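Local structure of prophenoloxidase b (Marsupenaeus japonicus, 3WKY) at residues 505-509 with 523-528; 553-557 with 614-618; 593-597 with 633-637. The protein is the precursor of a type 3 copper phenoloxidase, which probably hydroxylates monophenols and oxidises o-diphenols at its dicopper site. All coordinates share one frame; numbering follows the deposited sequence. Where two conformers were deposited one is given.

Contact 1: residues 505-509 with 523-528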
loop_
_atom_site.group_PDB
_atom_site.type_symbol
_atom_site.label_atom_id
_atom_site.label_comp_id
_atom_site.label_asym_id
_atom_site.label_seq_id
_atom_site.Cartn_x
_atom_site.Cartn_y
_atom_site.Cartn_z
ATOM N N ILE A 505 -42.630 5.429 26.075
ATOM C CA ILE A 505 -42.561 4.042 25.641
ATOM C C ILE A 505 -41.552 3.913 24.501
ATOM O O ILE A 505 -41.645 4.650 23.525
ATOM C CB ILE A 505 -43.934 3.570 25.171
ATOM C CG1 ILE A 505 -44.927 3.737 26.339
ATOM C CG2 ILE A 505 -43.870 2.135 24.695
ATOM C CD1 ILE A 505 -46.232 3.004 26.185
ATOM N N PHE A 506 -40.588 2.999 24.641
ATOM C CA PHE A 506 -39.506 2.860 23.643
ATOM C C PHE A 506 -39.307 1.395 23.269
ATOM O O PHE A 506 -39.611 0.499 24.060
ATOM C CB PHE A 506 -38.188 3.447 24.181
ATOM C CG PHE A 506 -38.197 4.946 24.309
ATOM C CD1 PHE A 506 -38.692 5.562 25.448
ATOM C CD2 PHE A 506 -37.716 5.746 23.278
ATOM C CE1 PHE A 506 -38.708 6.952 25.558
ATOM C CE2 PHE A 506 -37.726 7.131 23.385
ATOM C CZ PHE A 506 -38.216 7.733 24.527
ATOM N N LEU A 507 -38.781 1.157 22.064
ATOM C CA LEU A 507 -38.630 -0.188 21.523
ATOM C C LEU A 507 -37.159 -0.400 21.161
ATOM O O LEU A 507 -36.498 0.544 20.719
ATOM C CB LEU A 507 -39.463 -0.333 20.238
ATOM C CG LEU A 507 -39.631 -1.721 19.602
ATOM C CD1 LEU A 507 -40.677 -2.542 20.363
ATOM C CD2 LEU A 507 -40.018 -1.607 18.130
ATOM N N ALA A 508 -36.655 -1.619 21.363
ATOM C CA ALA A 508 -35.317 -2.002 20.885
ATOM C C ALA A 508 -35.252 -3.514 20.737
ATOM O O ALA A 508 -35.937 -4.235 21.455
ATOM C CB ALA A 508 -34.236 -1.521 21.853
ATOM N N PRO A 509 -34.427 -4.012 19.806
ATOM C CA PRO A 509 -34.289 -5.474 19.747
ATOM C C PRO A 509 -33.651 -6.009 21.026
ATOM O O PRO A 509 -32.866 -5.304 21.678
ATOM C CB PRO A 509 -33.324 -5.695 18.566
ATOM C CG PRO A 509 -33.376 -4.418 17.777
ATOM C CD PRO A 509 -33.613 -3.326 18.782
ATOM N N LEU A 523 -27.826 -1.154 24.250
ATOM C CA LEU A 523 -29.207 -0.809 23.935
ATOM C C LEU A 523 -29.417 0.690 23.762
ATOM O O LEU A 523 -30.335 1.106 23.057
ATOM C CB LEU A 523 -30.162 -1.362 25.014
ATOM C CG LEU A 523 -30.339 -2.880 25.003
ATOM C CD1 LEU A 523 -31.125 -3.341 26.258
ATOM C CD2 LEU A 523 -31.074 -3.309 23.757
ATOM N N LEU A 524 -28.586 1.508 24.405
ATOM C CA LEU A 524 -28.674 2.961 24.220
ATOM C C LEU A 524 -28.624 3.368 22.747
ATOM O O LEU A 524 -29.208 4.377 22.354
ATOM C CB LEU A 524 -27.545 3.688 24.951
ATOM C CG LEU A 524 -27.532 3.663 26.475
ATOM C CD1 LEU A 524 -26.328 4.440 26.993
ATOM C CD2 LEU A 524 -28.828 4.251 27.035
ATOM N N ARG A 525 -27.937 2.585 21.925
ATOM C CA ARG A 525 -27.773 2.979 20.526
ATOM C C ARG A 525 -29.001 2.566 19.716
ATOM O O ARG A 525 -29.108 2.913 18.535
ATOM C CB ARG A 525 -26.518 2.344 19.915
ATOM C CG ARG A 525 -25.241 2.480 20.767
ATOM C CD ARG A 525 -24.916 3.943 21.140
ATOM N NE ARG A 525 -25.008 4.869 20.008
ATOM C CZ ARG A 525 -24.046 5.044 19.098
ATOM N NH1 ARG A 525 -22.927 4.327 19.164
ATOM N NH2 ARG A 525 -24.212 5.920 18.112
ATOM N N TYR A 526 -29.911 1.820 20.348
ATOM C CA TYR A 526 -31.077 1.256 19.656
ATOM C C TYR A 526 -32.448 1.844 20.026
ATOM O O TYR A 526 -33.352 1.793 19.208
ATOM C CB TYR A 526 -31.152 -0.271 19.840
ATOM C CG TYR A 526 -30.275 -1.071 18.891
ATOM C CD1 TYR A 526 -30.757 -1.493 17.660
ATOM C CD2 TYR A 526 -28.969 -1.413 19.235
ATOM C CE1 TYR A 526 -29.956 -2.233 16.783
ATOM C CE2 TYR A 526 -28.161 -2.149 18.365
ATOM C CZ TYR A 526 -28.665 -2.561 17.154
ATOM O OH TYR A 526 -27.876 -3.295 16.292
ATOM N N TRP A 527 -32.634 2.350 21.248
ATOM C CA TRP A 527 -33.992 2.743 21.676
ATOM C C TRP A 527 -34.660 3.714 20.704
ATOM O O TRP A 527 -34.076 4.740 20.362
ATOM C CB TRP A 527 -33.979 3.377 23.066
ATOM C CG TRP A 527 -33.562 2.425 24.133
ATOM C CD1 TRP A 527 -32.419 2.480 24.881
ATOM C CD2 TRP A 527 -34.282 1.265 24.574
ATOM N NE1 TRP A 527 -32.388 1.428 25.764
ATOM C CE2 TRP A 527 -33.516 0.667 25.596
ATOM C CE3 TRP A 527 -35.502 0.682 24.210
ATOM C CZ2 TRP A 527 -33.928 -0.496 26.260
ATOM C CZ3 TRP A 527 -35.905 -0.482 24.860
ATOM C CH2 TRP A 527 -35.115 -1.060 25.874
ATOM N N THR A 528 -35.879 3.386 20.275
ATOM C CA THR A 528 -36.638 4.278 19.401
ATOM C C THR A 528 -38.009 4.560 20.002
ATOM O O THR A 528 -38.613 3.696 20.652
ATOM C CB THR A 528 -36.786 3.724 17.956
ATOM O OG1 THR A 528 -37.405 4.716 17.120
ATOM C CG2 THR A 528 -37.611 2.419 17.937
#
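The methyl group of A508 sits over one face of the W527 indole: CB lies 3.8 Å from the centroid of the six-membered ring, 25° off its normal and displaced toward the rim. W527 places its CG anti to its own carbonyl carbon (chi1 -65°), which brings the benzo half of the indole alongside the strand, CE3 leading. There CE3 also meets CB of F506 at 3.9 Å, while the backbone N of L507 lies at the ring edge, in its plane. Further along, the side chains of P509 and Y526 cross at about a right angle, with P509 CD 3.6 Å from Y526 CD1. The A508 methyl is flanked here by Y526 CB and, more distantly, by L523 CD2.

The contact marks the start of strand 528-534, outermost on its side of the mixed sheet within this chain, in the hemocyanin-type Ig-like domain. L507 and T528 form an antiparallel hydrogen-bonded pair: L507 N to T528 O and T528 N to L507 O are both 2.9 Å. Their side chains share one face of the sheet, where T528 CG2 packs 4.0 Å from L507 CB. T528 OG1 turns instead to N228 and R232 of helix 218-239. Just before the strand, L523 O accepts from both Y526 N and W527 N, and L523 CD2 covers the buried P509 O, which has no polar partner.

Contact 2: residues 553-557 with 614-618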
loop_
_atom_site.group_PDB
_atom_site.type_symbol
_atom_site.label_atom_id
_atom_site.label_comp_id
_atom_site.label_asym_id
_atom_site.label_seq_id
_atom_site.Cartn_x
_atom_site.Cartn_y
_atom_site.Cartn_z
ATOM N N SER A 553 -47.355 9.334 19.231
ATOM C CA SER A 553 -46.693 10.629 19.202
ATOM C C SER A 553 -45.778 10.811 17.989
ATOM O O SER A 553 -45.478 11.944 17.600
ATOM C CB SER A 553 -45.865 10.794 20.469
ATOM O OG SER A 553 -44.997 9.687 20.634
ATOM N N ILE A 554 -45.324 9.715 17.386
ATOM C CA ILE A 554 -44.370 9.858 16.258
ATOM C C ILE A 554 -45.078 10.136 14.928
ATOM O O ILE A 554 -44.443 10.509 13.938
ATOM C CB ILE A 554 -43.426 8.644 16.111
ATOM C CG1 ILE A 554 -44.184 7.437 15.551
ATOM C CG2 ILE A 554 -42.713 8.339 17.458
ATOM C CD1 ILE A 554 -43.320 6.185 15.366
ATOM N N LEU A 555 -46.395 9.967 14.912
ATOM C CA LEU A 555 -47.202 10.255 13.725
ATOM C C LEU A 555 -47.781 11.667 13.819
ATOM O O LEU A 555 -47.869 12.232 14.908
ATOM C CB LEU A 555 -48.341 9.236 13.611
ATOM C CG LEU A 555 -47.914 7.766 13.591
ATOM C CD1 LEU A 555 -49.121 6.830 13.609
ATOM C CD2 LEU A 555 -47.032 7.489 12.353
ATOM N N SER A 556 -48.164 12.247 12.686
ATOM C CA SER A 556 -48.859 13.531 12.714
ATOM C C SER A 556 -50.350 13.246 12.935
ATOM O O SER A 556 -50.706 12.366 13.710
ATOM C CB SER A 556 -48.657 14.288 11.401
ATOM O OG SER A 556 -49.173 13.543 10.317
ATOM N N THR A 557 -51.215 13.964 12.229
ATOM C CA THR A 557 -52.653 13.706 12.314
ATOM C C THR A 557 -53.232 13.268 10.971
ATOM O O THR A 557 -54.063 12.360 10.908
ATOM C CB THR A 557 -53.414 14.936 12.817
ATOM O OG1 THR A 557 -53.036 16.077 12.039
ATOM C CG2 THR A 557 -53.085 15.198 14.282
ATOM N N SER A 614 -50.236 17.746 18.097
ATOM C CA SER A 614 -50.773 17.069 16.923
ATOM C C SER A 614 -49.692 16.871 15.855
ATOM O O SER A 614 -49.898 16.161 14.866
ATOM C CB SER A 614 -51.962 17.846 16.353
ATOM O OG SER A 614 -51.551 19.091 15.814
ATOM N N SER A 615 -48.539 17.503 16.058
ATOM C CA SER A 615 -47.397 17.308 15.168
ATOM C C SER A 615 -46.577 16.098 15.634
ATOM O O SER A 615 -46.652 15.718 16.806
ATOM C CB SER A 615 -46.522 18.562 15.143
ATOM O OG SER A 615 -45.861 18.738 16.384
ATOM N N SER A 616 -45.814 15.486 14.728
ATOM C CA SER A 616 -44.937 14.371 15.118
ATOM C C SER A 616 -43.898 14.834 16.137
ATOM O O SER A 616 -43.322 15.911 15.994
ATOM C CB SER A 616 -44.228 13.781 13.898
ATOM O OG SER A 616 -43.206 12.866 14.288
ATOM N N SER A 617 -43.650 14.020 17.160
ATOM C CA SER A 617 -42.625 14.340 18.152
ATOM C C SER A 617 -41.223 14.418 17.518
ATOM O O SER A 617 -40.310 15.031 18.080
ATOM C CB SER A 617 -42.633 13.310 19.276
ATOM O OG SER A 617 -42.487 12.008 18.746
ATOM N N PHE A 618 -41.054 13.793 16.360
ATOM C CA PHE A 618 -39.768 13.870 15.652
ATOM C C PHE A 618 -39.607 15.219 14.943
ATOM O O PHE A 618 -38.484 15.637 14.632
ATOM C CB PHE A 618 -39.654 12.752 14.603
ATOM C CG PHE A 618 -39.536 11.356 15.177
ATOM C CD1 PHE A 618 -39.107 11.148 16.477
ATOM C CD2 PHE A 618 -39.832 10.251 14.387
ATOM C CE1 PHE A 618 -38.989 9.854 16.995
ATOM C CE2 PHE A 618 -39.712 8.953 14.891
ATOM C CZ PHE A 618 -39.285 8.760 16.206
#
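S616 reaches across to I554 with its hydroxyl, OG donating to I554 O at 2.7 Å. The donor stands well above the carbonyl plane, 54° out of it. A second bond runs beside it, from S617 N to S553 O (2.8 Å) and nearly straight at 164°. Two successive carbonyls of 553-557 are thus held by two successive residues of 614-618. Apolar contact continues this line: I554 and F618 lie side by side and point the same way, and I554 CG2 stands over one face of the phenyl ring, 4.1 Å from its centroid. At the other end, T557 CG2 meets S614 CB at 3.5 Å, although S614 is poorly ordered.

Several groups position this first shell. The rotation of S616 (chi1 170°) places OG beside its own carbonyl carbon, where it also accepts from F618 N, two residues on, at 3.1 Å and closes an ST turn; one hydroxyl therefore both joins the loops and shapes the backbone leading to the phenyl ring. The hydroxyls of S553 and S617 come no closer to each other than 3.9 Å, but both bond to the carboxylate oxygen OE2 of E529, which bridges the two loops from strand 528-534. S556 OG is satisfied by S570 O.

Both segments are irregular loops of the Ig-like domain, flanking strand 588-598 in the sequence. I554 packs against R232, and F618 against M225 and N228, of helix 218-239, while E529 of strand 528-534 touches both side chains.

Contact 3: residues 593-597 with 633-637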
loop_
_atom_site.group_PDB
_atom_site.type_symbol
_atom_site.label_atom_id
_atom_site.label_comp_id
_atom_site.label_asym_id
_atom_site.label_seq_id
_atom_site.Cartn_x
_atom_site.Cartn_y
_atom_site.Cartn_z
ATOM N N PHE A 593 -40.151 -0.891 26.491
ATOM C CA PHE A 593 -39.884 -0.205 27.757
ATOM C C PHE A 593 -40.984 0.812 28.030
ATOM O O PHE A 593 -41.353 1.584 27.138
ATOM C CB PHE A 593 -38.522 0.510 27.664
ATOM C CG PHE A 593 -38.235 1.497 28.797
ATOM C CD1 PHE A 593 -38.716 2.811 28.752
ATOM C CD2 PHE A 593 -37.424 1.130 29.856
ATOM C CE1 PHE A 593 -38.429 3.718 29.765
ATOM C CE2 PHE A 593 -37.128 2.030 30.881
ATOM C CZ PHE A 593 -37.628 3.331 30.831
ATOM N N VAL A 594 -41.499 0.826 29.261
ATOM C CA VAL A 594 -42.566 1.754 29.642
ATOM C C VAL A 594 -42.183 2.500 30.916
ATOM O O VAL A 594 -41.853 1.874 31.927
ATOM C CB VAL A 594 -43.899 0.999 29.909
ATOM C CG1 VAL A 594 -45.013 1.985 30.305
ATOM C CG2 VAL A 594 -44.300 0.169 28.699
ATOM N N MET A 595 -42.232 3.830 30.877
ATOM C CA MET A 595 -42.004 4.619 32.082
ATOM C C MET A 595 -43.123 5.629 32.336
ATOM O O MET A 595 -43.558 6.340 31.425
ATOM C CB MET A 595 -40.664 5.349 32.008
ATOM C CG MET A 595 -40.332 6.164 33.247
ATOM S SD MET A 595 -38.754 7.027 33.031
ATOM C CE MET A 595 -38.473 7.720 34.666
ATOM N N ALA A 596 -43.603 5.674 33.575
ATOM C CA ALA A 596 -44.572 6.695 33.977
ATOM C C ALA A 596 -43.814 7.794 34.711
ATOM O O ALA A 596 -43.200 7.556 35.756
ATOM C CB ALA A 596 -45.657 6.091 34.880
ATOM N N THR A 597 -43.849 9.002 34.164
ATOM C CA THR A 597 -43.106 10.084 34.787
ATOM C C THR A 597 -44.044 11.179 35.277
ATOM O O THR A 597 -45.111 11.414 34.713
ATOM C CB THR A 597 -42.051 10.661 33.823
ATOM O OG1 THR A 597 -41.209 11.588 34.515
ATOM C CG2 THR A 597 -42.730 11.357 32.700
ATOM N N GLY A 633 -35.782 11.637 24.392
ATOM C CA GLY A 633 -35.373 10.253 24.536
ATOM C C GLY A 633 -35.109 9.834 25.976
ATOM O O GLY A 633 -34.733 8.690 26.222
ATOM N N TYR A 634 -35.305 10.754 26.916
ATOM C CA TYR A 634 -35.137 10.474 28.342
ATOM C C TYR A 634 -36.015 9.293 28.726
ATOM O O TYR A 634 -37.140 9.174 28.237
ATOM C CB TYR A 634 -35.510 11.720 29.152
ATOM C CG TYR A 634 -35.925 11.487 30.602
ATOM C CD1 TYR A 634 -37.249 11.255 30.934
ATOM C CD2 TYR A 634 -34.994 11.568 31.634
ATOM C CE1 TYR A 634 -37.636 11.072 32.257
ATOM C CE2 TYR A 634 -35.379 11.379 32.971
ATOM C CZ TYR A 634 -36.697 11.139 33.264
ATOM O OH TYR A 634 -37.092 10.952 34.589
ATOM N N PRO A 635 -35.500 8.399 29.585
ATOM C CA PRO A 635 -34.192 8.459 30.242
ATOM C C PRO A 635 -33.135 7.598 29.538
ATOM O O PRO A 635 -32.055 7.390 30.093
ATOM C CB PRO A 635 -34.495 7.833 31.603
ATOM C CG PRO A 635 -35.510 6.774 31.283
ATOM C CD PRO A 635 -36.313 7.277 30.096
ATOM N N LEU A 636 -33.437 7.129 28.332
ATOM C CA LEU A 636 -32.632 6.091 27.697
ATOM C C LEU A 636 -31.584 6.636 26.712
ATOM O O LEU A 636 -31.315 6.015 25.684
ATOM C CB LEU A 636 -33.543 5.083 26.995
ATOM C CG LEU A 636 -34.539 4.402 27.952
ATOM C CD1 LEU A 636 -35.444 3.462 27.175
ATOM C CD2 LEU A 636 -33.789 3.658 29.046
ATOM N N GLU A 637 -31.005 7.791 27.030
ATOM C CA GLU A 637 -29.856 8.280 26.270
ATOM C C GLU A 637 -28.667 8.573 27.180
ATOM O O GLU A 637 -27.677 9.144 26.733
ATOM C CB GLU A 637 -30.215 9.513 25.420
ATOM C CG GLU A 637 -31.386 10.349 25.963
ATOM C CD GLU A 637 -31.073 11.011 27.286
ATOM O OE1 GLU A 637 -31.503 10.473 28.339
ATOM O OE2 GLU A 637 -30.427 12.085 27.282
#
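CH-pi packing joins L636 to F593: CD1 of the leucine sits over one face of the phenyl ring, 3.8 Å from its centroid and 14° off the normal. The two side chains approach from opposite directions. F593 holds CG anti to its backbone N (chi1 168°), extending the ring from the strand toward the loop, and its far end, CZ, lies 4.1 Å from P635 CG.

The sulfur contacts centre on M595, whose fully extended chain brings SD up against P635 and alongside the Y634 ring. SD passes P635 CG at 3.7 Å as the two side chains slide past each other in opposite directions. Against Y634 the methionine crosses at about a right angle, making an oblique Met-aromatic contact with SD 5.0 Å from the ring centroid. Its methyl CE goes on to the phenol end, 3.5 Å from Y634 OH.

In the fold, 633-637 is a loop laid over alternate residues of strand 588-598 in the Ig-like domain: F593, M595 and T597 face it. The cis peptide bond before P635 makes G633-L636 a type VI turn, closed by L636 N to G633 O at 2.9 Å. Y634 and P635 consequently fold against each other, with P635 CB over one face of the tyrosine ring.

A hydrogen bond to Q418 O, beyond the two segments, engages the phenol OH of Y634. Aromatic interactions hold its ring as well: it stacks on W630 and makes an edge-to-face contact with Y414.

Overall arrangement
Contacts 1 and 3 adjoin, their centres 10 Å apart, because strands 501-509 and 588-598 are neighbours in one sheet. F506 O lies 2.9 Å from F593 N, a probable hydrogen bond, and W527 CD1 meets L636 CB at 3.5 Å, so the loops preceding strand 528-534 and following strand 588-598 pack together. Contact 2 lies about 18 Å from each of the others, centre to centre, without touching either; E529, next to T528 in contact 1, connects it to the same strand 528-534. Its F618 side chain is about 11 Å from the bound dicopper-dioxygen cluster. Helix 218-239, which carries the cluster-pocket residue H226, is touched by both contact 1 and contact 2.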